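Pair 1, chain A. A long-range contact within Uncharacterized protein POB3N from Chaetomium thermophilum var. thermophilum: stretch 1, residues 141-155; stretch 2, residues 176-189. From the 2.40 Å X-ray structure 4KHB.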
# COMPACT_ATOMS: atom_id res chain seq x y z
N ASN A 141 -12.26 -12.60 -7.09
CA ASN A 141 -13.64 -13.03 -7.24
C ASN A 141 -14.57 -11.91 -7.67
O ASN A 141 -14.46 -10.77 -7.21
CB ASN A 141 -14.15 -13.66 -5.93
CG ASN A 141 -13.69 -15.09 -5.75
OD1 ASN A 141 -13.65 -15.87 -6.71
ND2 ASN A 141 -13.34 -15.46 -4.52
N LEU A 142 -15.52 -12.27 -8.54
CA LEU A 142 -16.64 -11.40 -8.86
C LEU A 142 -17.59 -11.45 -7.69
O LEU A 142 -18.03 -12.53 -7.28
CB LEU A 142 -17.35 -11.88 -10.13
CG LEU A 142 -18.38 -10.93 -10.76
CD1 LEU A 142 -17.71 -9.77 -11.48
CD2 LEU A 142 -19.32 -11.67 -11.71
N ALA A 143 -17.92 -10.29 -7.14
CA ALA A 143 -18.71 -10.22 -5.93
C ALA A 143 -20.12 -9.69 -6.19
O ALA A 143 -20.95 -9.63 -5.28
CB ALA A 143 -18.01 -9.35 -4.90
N GLY A 144 -20.37 -9.31 -7.44
CA GLY A 144 -21.66 -8.80 -7.85
C GLY A 144 -21.46 -7.97 -9.10
O GLY A 144 -20.50 -8.19 -9.84
N ARG A 145 -22.36 -7.02 -9.35
CA ARG A 145 -22.07 -5.99 -10.34
C ARG A 145 -21.82 -4.69 -9.60
O ARG A 145 -22.51 -4.38 -8.63
CB ARG A 145 -23.24 -5.81 -11.30
CG ARG A 145 -24.53 -5.27 -10.68
CD ARG A 145 -25.55 -5.03 -11.77
NE ARG A 145 -26.69 -5.91 -11.62
CZ ARG A 145 -27.13 -6.72 -12.58
NH1 ARG A 145 -26.48 -6.78 -13.74
NH2 ARG A 145 -28.18 -7.49 -12.37
N ASN A 146 -20.82 -3.93 -10.02
CA ASN A 146 -19.75 -4.36 -10.91
C ASN A 146 -18.68 -4.43 -9.83
O ASN A 146 -17.95 -3.47 -9.62
CB ASN A 146 -19.47 -3.26 -11.94
CG ASN A 146 -20.60 -3.07 -12.93
OD1 ASN A 146 -20.59 -3.64 -14.02
ND2 ASN A 146 -21.62 -2.33 -12.52
N GLU A 147 -18.58 -5.57 -9.15
CA GLU A 147 -17.64 -5.63 -8.03
C GLU A 147 -16.69 -6.82 -8.02
O GLU A 147 -17.11 -7.97 -8.19
CB GLU A 147 -18.43 -5.59 -6.72
CG GLU A 147 -17.59 -5.47 -5.46
CD GLU A 147 -18.44 -5.29 -4.22
OE1 GLU A 147 -18.20 -6.00 -3.23
OE2 GLU A 147 -19.33 -4.41 -4.24
N ILE A 148 -15.41 -6.52 -7.81
CA ILE A 148 -14.36 -7.53 -7.76
C ILE A 148 -13.77 -7.60 -6.36
O ILE A 148 -13.44 -6.57 -5.76
CB ILE A 148 -13.22 -7.19 -8.75
CG1 ILE A 148 -13.78 -6.62 -10.06
CG2 ILE A 148 -12.33 -8.41 -8.99
CD1 ILE A 148 -14.61 -7.61 -10.87
N ALA A 149 -13.64 -8.81 -5.82
CA ALA A 149 -13.03 -9.00 -4.51
C ALA A 149 -11.62 -9.55 -4.65
O ALA A 149 -11.41 -10.54 -5.35
CB ALA A 149 -13.88 -9.93 -3.66
N VAL A 150 -10.66 -8.91 -4.00
CA VAL A 150 -9.28 -9.39 -4.00
C VAL A 150 -8.94 -9.84 -2.59
O VAL A 150 -8.88 -9.03 -1.66
CB VAL A 150 -8.29 -8.29 -4.44
CG1 VAL A 150 -6.87 -8.82 -4.43
CG2 VAL A 150 -8.65 -7.78 -5.83
N GLU A 151 -8.72 -11.15 -2.43
CA GLU A 151 -8.55 -11.74 -1.11
C GLU A 151 -7.11 -12.15 -0.81
O GLU A 151 -6.36 -12.54 -1.71
CB GLU A 151 -9.49 -12.94 -0.93
CG GLU A 151 -10.77 -12.86 -1.74
CD GLU A 151 -11.78 -13.91 -1.34
OE1 GLU A 151 -12.81 -14.04 -2.02
OE2 GLU A 151 -11.54 -14.61 -0.33
N PHE A 152 -6.75 -12.07 0.46
CA PHE A 152 -5.41 -12.42 0.90
C PHE A 152 -5.45 -13.55 1.93
O PHE A 152 -6.48 -13.78 2.57
CB PHE A 152 -4.71 -11.19 1.48
CG PHE A 152 -4.72 -10.01 0.56
CD1 PHE A 152 -3.76 -9.88 -0.43
CD2 PHE A 152 -5.70 -9.03 0.68
CE1 PHE A 152 -3.77 -8.79 -1.29
CE2 PHE A 152 -5.71 -7.94 -0.17
CZ PHE A 152 -4.74 -7.82 -1.16
N ALA A 153 -4.33 -14.24 2.08
CA ALA A 153 -4.21 -15.31 3.07
C ALA A 153 -3.10 -14.99 4.05
O ALA A 153 -2.01 -15.55 3.96
CB ALA A 153 -3.93 -16.64 2.39
N PRO A 154 -3.37 -14.07 4.99
CA PRO A 154 -2.34 -13.66 5.95
C PRO A 154 -2.05 -14.78 6.95
O PRO A 154 -0.96 -14.82 7.52
CB PRO A 154 -2.98 -12.46 6.65
CG PRO A 154 -4.44 -12.72 6.57
CD PRO A 154 -4.65 -13.36 5.23
N GLY A 155 -3.01 -15.67 7.15
CA GLY A 155 -2.88 -16.73 8.12
C GLY A 155 -2.93 -18.11 7.49
O GLY A 155 -2.03 -18.92 7.69
N ASP A 176 -1.89 -4.98 11.75
CA ASP A 176 -3.21 -4.95 11.15
C ASP A 176 -3.12 -5.64 9.80
O ASP A 176 -2.69 -5.04 8.81
CB ASP A 176 -3.69 -3.51 11.00
CG ASP A 176 -3.88 -2.81 12.33
OD1 ASP A 176 -4.56 -3.38 13.21
OD2 ASP A 176 -3.34 -1.70 12.50
N GLN A 177 -3.53 -6.90 9.76
CA GLN A 177 -3.35 -7.72 8.57
C GLN A 177 -4.46 -7.49 7.56
O GLN A 177 -5.64 -7.58 7.88
CB GLN A 177 -3.29 -9.20 8.96
CG GLN A 177 -2.17 -9.53 9.96
CD GLN A 177 -2.13 -11.00 10.32
OE1 GLN A 177 -3.10 -11.73 10.12
NE2 GLN A 177 -1.01 -11.44 10.86
N LEU A 178 -4.06 -7.22 6.32
CA LEU A 178 -5.02 -6.99 5.25
C LEU A 178 -5.67 -8.31 4.85
O LEU A 178 -4.98 -9.30 4.58
CB LEU A 178 -4.35 -6.33 4.04
CG LEU A 178 -5.27 -5.91 2.90
CD1 LEU A 178 -6.31 -4.93 3.40
CD2 LEU A 178 -4.47 -5.28 1.77
N VAL A 179 -7.00 -8.32 4.82
CA VAL A 179 -7.75 -9.54 4.57
C VAL A 179 -8.38 -9.53 3.18
O VAL A 179 -8.33 -10.53 2.46
CB VAL A 179 -8.86 -9.72 5.64
CG1 VAL A 179 -9.72 -10.92 5.31
CG2 VAL A 179 -8.25 -9.88 7.01
N GLU A 180 -8.93 -8.38 2.80
CA GLU A 180 -9.69 -8.27 1.55
C GLU A 180 -9.80 -6.83 1.07
O GLU A 180 -9.89 -5.91 1.89
CB GLU A 180 -11.09 -8.87 1.76
CG GLU A 180 -11.96 -8.91 0.52
CD GLU A 180 -13.39 -9.30 0.84
OE1 GLU A 180 -14.03 -8.59 1.64
OE2 GLU A 180 -13.88 -10.31 0.29
N ILE A 181 -9.78 -6.63 -0.24
CA ILE A 181 -10.10 -5.33 -0.84
C ILE A 181 -11.14 -5.54 -1.93
O ILE A 181 -11.03 -6.46 -2.74
CB ILE A 181 -8.87 -4.64 -1.45
CG1 ILE A 181 -7.71 -4.62 -0.45
CG2 ILE A 181 -9.21 -3.22 -1.88
CD1 ILE A 181 -6.50 -3.85 -0.92
N ARG A 182 -12.15 -4.68 -1.95
CA ARG A 182 -13.19 -4.74 -2.97
C ARG A 182 -13.19 -3.49 -3.84
O ARG A 182 -13.13 -2.37 -3.34
CB ARG A 182 -14.56 -4.94 -2.31
CG ARG A 182 -14.64 -6.20 -1.47
CD ARG A 182 -16.05 -6.47 -0.98
NE ARG A 182 -16.10 -7.65 -0.12
CZ ARG A 182 -17.21 -8.36 0.10
NH1 ARG A 182 -18.35 -8.00 -0.47
NH2 ARG A 182 -17.17 -9.42 0.90
N PHE A 183 -13.26 -3.68 -5.16
CA PHE A 183 -13.26 -2.56 -6.08
C PHE A 183 -14.58 -2.52 -6.84
O PHE A 183 -15.12 -3.56 -7.20
CB PHE A 183 -12.11 -2.69 -7.07
CG PHE A 183 -10.74 -2.62 -6.44
CD1 PHE A 183 -10.12 -1.39 -6.25
CD2 PHE A 183 -10.08 -3.78 -6.06
CE1 PHE A 183 -8.87 -1.32 -5.67
CE2 PHE A 183 -8.83 -3.71 -5.48
CZ PHE A 183 -8.22 -2.48 -5.28
N TYR A 184 -15.09 -1.31 -7.07
CA TYR A 184 -16.20 -1.14 -7.99
C TYR A 184 -15.63 -0.71 -9.33
O TYR A 184 -15.11 0.40 -9.47
CB TYR A 184 -17.20 -0.11 -7.47
CG TYR A 184 -18.26 0.25 -8.48
CD1 TYR A 184 -19.30 -0.63 -8.77
CD2 TYR A 184 -18.24 1.48 -9.13
CE1 TYR A 184 -20.27 -0.31 -9.69
CE2 TYR A 184 -19.22 1.81 -10.05
CZ TYR A 184 -20.23 0.90 -10.33
OH TYR A 184 -21.20 1.22 -11.24
N ILE A 185 -15.74 -1.59 -10.32
CA ILE A 185 -15.20 -1.34 -11.65
C ILE A 185 -16.28 -1.53 -12.70
O ILE A 185 -16.62 -2.67 -13.05
CB ILE A 185 -14.02 -2.30 -11.97
CG1 ILE A 185 -12.95 -2.23 -10.86
CG2 ILE A 185 -13.41 -1.97 -13.32
CD1 ILE A 185 -11.77 -3.15 -11.08
N PRO A 186 -16.81 -0.42 -13.23
CA PRO A 186 -17.87 -0.51 -14.25
C PRO A 186 -17.40 -1.17 -15.54
O PRO A 186 -16.21 -1.17 -15.84
CB PRO A 186 -18.26 0.96 -14.51
CG PRO A 186 -17.36 1.81 -13.69
CD PRO A 186 -16.35 0.96 -12.99
N GLY A 187 -18.35 -1.70 -16.31
CA GLY A 187 -18.08 -2.49 -17.49
C GLY A 187 -17.32 -3.81 -17.56
O GLY A 187 -16.62 -4.09 -18.54
N THR A 188 -17.44 -4.62 -16.51
CA THR A 188 -17.17 -6.04 -16.74
C THR A 188 -18.42 -6.85 -16.40
O THR A 188 -18.40 -8.08 -16.45
CB THR A 188 -15.94 -6.56 -15.96
OG1 THR A 188 -15.15 -5.46 -15.51
CG2 THR A 188 -15.08 -7.45 -16.87
N THR A 189 -19.49 -6.15 -16.03
CA THR A 189 -20.81 -6.78 -15.90
C THR A 189 -21.77 -6.30 -16.98
O THR A 189 -22.01 -7.00 -17.97
CB THR A 189 -21.45 -6.55 -14.51
OG1 THR A 189 -20.72 -7.27 -13.51
CG2 THR A 189 -22.90 -7.04 -14.53

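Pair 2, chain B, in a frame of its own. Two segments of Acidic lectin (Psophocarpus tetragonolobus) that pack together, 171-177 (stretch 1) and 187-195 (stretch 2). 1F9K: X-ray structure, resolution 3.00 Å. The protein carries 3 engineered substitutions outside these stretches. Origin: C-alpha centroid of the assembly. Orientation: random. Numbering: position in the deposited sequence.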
# COMPACT_ATOMS: atom_id res chain seq x y z
N THR B 171 1.82 15.00 6.34
CA THR B 171 1.42 15.11 4.93
C THR B 171 -0.07 15.02 4.70
O THR B 171 -0.54 15.31 3.60
CB THR B 171 2.08 14.01 4.07
OG1 THR B 171 1.96 12.73 4.72
CG2 THR B 171 3.53 14.32 3.81
N LYS B 172 -0.82 14.64 5.73
CA LYS B 172 -2.27 14.48 5.65
C LYS B 172 -2.67 13.36 4.67
O LYS B 172 -3.72 13.40 4.06
CB LYS B 172 -2.94 15.81 5.25
CG LYS B 172 -2.61 16.93 6.21
CD LYS B 172 -3.72 17.97 6.33
CE LYS B 172 -3.85 18.86 5.09
NZ LYS B 172 -4.88 19.95 5.26
N ILE B 173 -1.80 12.36 4.56
CA ILE B 173 -2.03 11.23 3.68
C ILE B 173 -2.58 10.00 4.38
O ILE B 173 -1.96 9.47 5.30
CB ILE B 173 -0.73 10.80 3.01
CG1 ILE B 173 -0.21 11.92 2.12
CG2 ILE B 173 -0.96 9.53 2.22
CD1 ILE B 173 1.05 11.55 1.38
N LEU B 174 -3.75 9.55 3.92
CA LEU B 174 -4.38 8.35 4.44
C LEU B 174 -4.23 7.29 3.37
O LEU B 174 -4.70 7.46 2.26
CB LEU B 174 -5.86 8.55 4.71
CG LEU B 174 -6.46 7.22 5.19
CD1 LEU B 174 -6.34 7.09 6.73
CD2 LEU B 174 -7.89 7.16 4.74
N ASN B 175 -3.55 6.20 3.71
CA ASN B 175 -3.32 5.11 2.79
C ASN B 175 -3.86 3.81 3.35
O ASN B 175 -3.63 3.50 4.53
CB ASN B 175 -1.83 4.97 2.50
CG ASN B 175 -1.51 3.72 1.68
OD1 ASN B 175 -1.98 3.55 0.56
ND2 ASN B 175 -0.70 2.84 2.24
N VAL B 176 -4.56 3.07 2.50
CA VAL B 176 -5.14 1.78 2.86
C VAL B 176 -4.56 0.67 2.00
O VAL B 176 -4.55 0.77 0.77
CB VAL B 176 -6.66 1.80 2.66
CG1 VAL B 176 -7.21 0.42 2.77
CG2 VAL B 176 -7.30 2.68 3.69
N VAL B 177 -4.07 -0.39 2.63
CA VAL B 177 -3.54 -1.50 1.86
C VAL B 177 -4.22 -2.80 2.24
O VAL B 177 -4.34 -3.14 3.42
CB VAL B 177 -2.04 -1.65 2.03
CG1 VAL B 177 -1.55 -2.81 1.15
CG2 VAL B 177 -1.35 -0.37 1.63
N TYR B 187 -3.82 -4.67 -3.03
CA TYR B 187 -4.67 -3.55 -3.39
C TYR B 187 -4.29 -2.35 -2.54
O TYR B 187 -4.31 -2.43 -1.31
CB TYR B 187 -6.13 -3.92 -3.15
CG TYR B 187 -6.58 -5.12 -3.95
CD1 TYR B 187 -6.90 -5.01 -5.31
CD2 TYR B 187 -6.65 -6.38 -3.37
CE1 TYR B 187 -7.27 -6.14 -6.05
CE2 TYR B 187 -7.01 -7.51 -4.11
CZ TYR B 187 -7.31 -7.39 -5.44
OH TYR B 187 -7.63 -8.52 -6.16
N THR B 188 -3.92 -1.24 -3.18
CA THR B 188 -3.55 -0.05 -2.44
C THR B 188 -4.32 1.19 -2.92
O THR B 188 -4.43 1.45 -4.11
CB THR B 188 -2.04 0.20 -2.53
OG1 THR B 188 -1.69 1.22 -1.60
CG2 THR B 188 -1.65 0.64 -3.94
N LEU B 189 -4.86 1.94 -1.96
CA LEU B 189 -5.66 3.13 -2.23
C LEU B 189 -5.37 4.23 -1.22
O LEU B 189 -5.39 3.99 -0.02
CB LEU B 189 -7.14 2.76 -2.15
CG LEU B 189 -8.15 3.90 -2.27
CD1 LEU B 189 -8.22 4.36 -3.71
CD2 LEU B 189 -9.49 3.40 -1.82
N SER B 190 -5.13 5.45 -1.70
CA SER B 190 -4.81 6.58 -0.82
C SER B 190 -5.49 7.89 -1.21
O SER B 190 -5.75 8.15 -2.39
CB SER B 190 -3.29 6.83 -0.79
OG SER B 190 -2.58 5.62 -0.92
N ASN B 191 -5.75 8.72 -0.22
CA ASN B 191 -6.36 10.02 -0.47
C ASN B 191 -5.92 10.99 0.60
O ASN B 191 -5.20 10.62 1.53
CB ASN B 191 -7.87 9.92 -0.45
CG ASN B 191 -8.53 11.15 -1.03
OD1 ASN B 191 -9.73 11.36 -0.89
ND2 ASN B 191 -7.72 11.98 -1.70
N ILE B 192 -6.34 12.25 0.47
CA ILE B 192 -5.99 13.26 1.45
C ILE B 192 -7.12 13.53 2.44
O ILE B 192 -8.25 13.78 2.04
CB ILE B 192 -5.57 14.59 0.78
CG1 ILE B 192 -4.11 14.50 0.33
CG2 ILE B 192 -5.76 15.74 1.75
CD1 ILE B 192 -3.58 15.78 -0.23
N VAL B 193 -6.78 13.49 3.72
CA VAL B 193 -7.74 13.70 4.79
C VAL B 193 -7.12 14.56 5.88
O VAL B 193 -5.99 14.32 6.33
CB VAL B 193 -8.17 12.35 5.41
CG1 VAL B 193 -9.29 12.59 6.38
CG2 VAL B 193 -8.60 11.38 4.35
N ASP B 194 -7.89 15.55 6.31
CA ASP B 194 -7.47 16.46 7.36
C ASP B 194 -8.31 16.12 8.60
O ASP B 194 -9.45 16.60 8.73
CB ASP B 194 -7.73 17.90 6.91
CG ASP B 194 -7.10 18.93 7.82
OD1 ASP B 194 -6.65 18.55 8.92
OD2 ASP B 194 -7.07 20.11 7.43
N LEU B 195 -7.76 15.30 9.49
CA LEU B 195 -8.49 14.87 10.69
C LEU B 195 -9.03 16.00 11.56
O LEU B 195 -10.13 15.90 12.09
CB LEU B 195 -7.63 13.94 11.55
CG LEU B 195 -7.45 12.53 10.97
CD1 LEU B 195 -6.62 11.68 11.92
CD2 LEU B 195 -8.82 11.89 10.73

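Both pairs are two antiparallel strands lying side by side in a sheet. The strand axes approach to 4.7 Å in each, their directions differ by 162° in pair 1 and 165° in pair 2, and 14 central residues superpose with an RMSD of 0.7 Å. The hydrogen-bonded rungs coincide. Ile A148 faces Phe A183 as Leu B174 faces Asn B191, and Val A150 faces Ile A181 as Val B176 faces Leu B189. Each rung is closed by two backbone bonds, among them Val A150 N to Ile A181 O at 2.8 Å and Val B176 N to Leu B189 O, also 2.8 Å. At the end with Asn A146 and Lys B172 the ladder gains one more bond in both: Ile A185 N donates to Asn A146 O (3.0 Å), and Val B193 N to Lys B172 O (3.1 Å). Because these bonds use only main-chain atoms, the side chains are free to differ.

Agreement is close where Val A150 matches Val B176 and Ile A181 matches Leu B189. All four are buried, and beta-branched valine and isoleucine suit the extended backbone. Ile A185 and Val B193 also coincide, and each meets the matched aliphatic residue of the first stretch: Ile A148 CG1 lies 4.1 Å from Ile A185 CD1, and Leu B174 CB lies 4.0 Å from Val B193 CG2. On the face that carries Val A150 and Val B176, Phe A183 matches Asn B191. The phenylalanine, with chi1 m, brings the edge of its ring to valine, CE2 standing 4.1 Å from Val A150 CG2; the asparagine is shorter and partly exposed.

The face bearing Ala A149 and Asn B175 is solved differently. In pair 1 small Ala A149 lies opposite long Arg A182, whose extended chain carries its guanidinium to two acids. Arg A182 NE forms a salt bridge with Glu A180 OE1 (2.9 Å) along its own strand, while NH1 reaches Glu A147 OE1 across the strands at 3.4 Å, a salt bridge whose hydrogen bond is weak. In pair 2 the matched positions are Asn B175 and Ser B190, and the compact serine donates from OG to Asn B175 OD1 at 2.6 Å, satisfying polar groups in a buried site. Hydrophobic Ile B173 occupies the place of Glu A147.

At the end of the ladder, Asn A146 matches Lys B172. Asn A146 OD1 accepts a weak bond from Thr A189 N (3.4 Å), a weak link to the loop after the second strand. The longer lysine extends to Asp B194, the match of Pro A186, forming a salt bridge between NZ and OD2 at 3.1 Å.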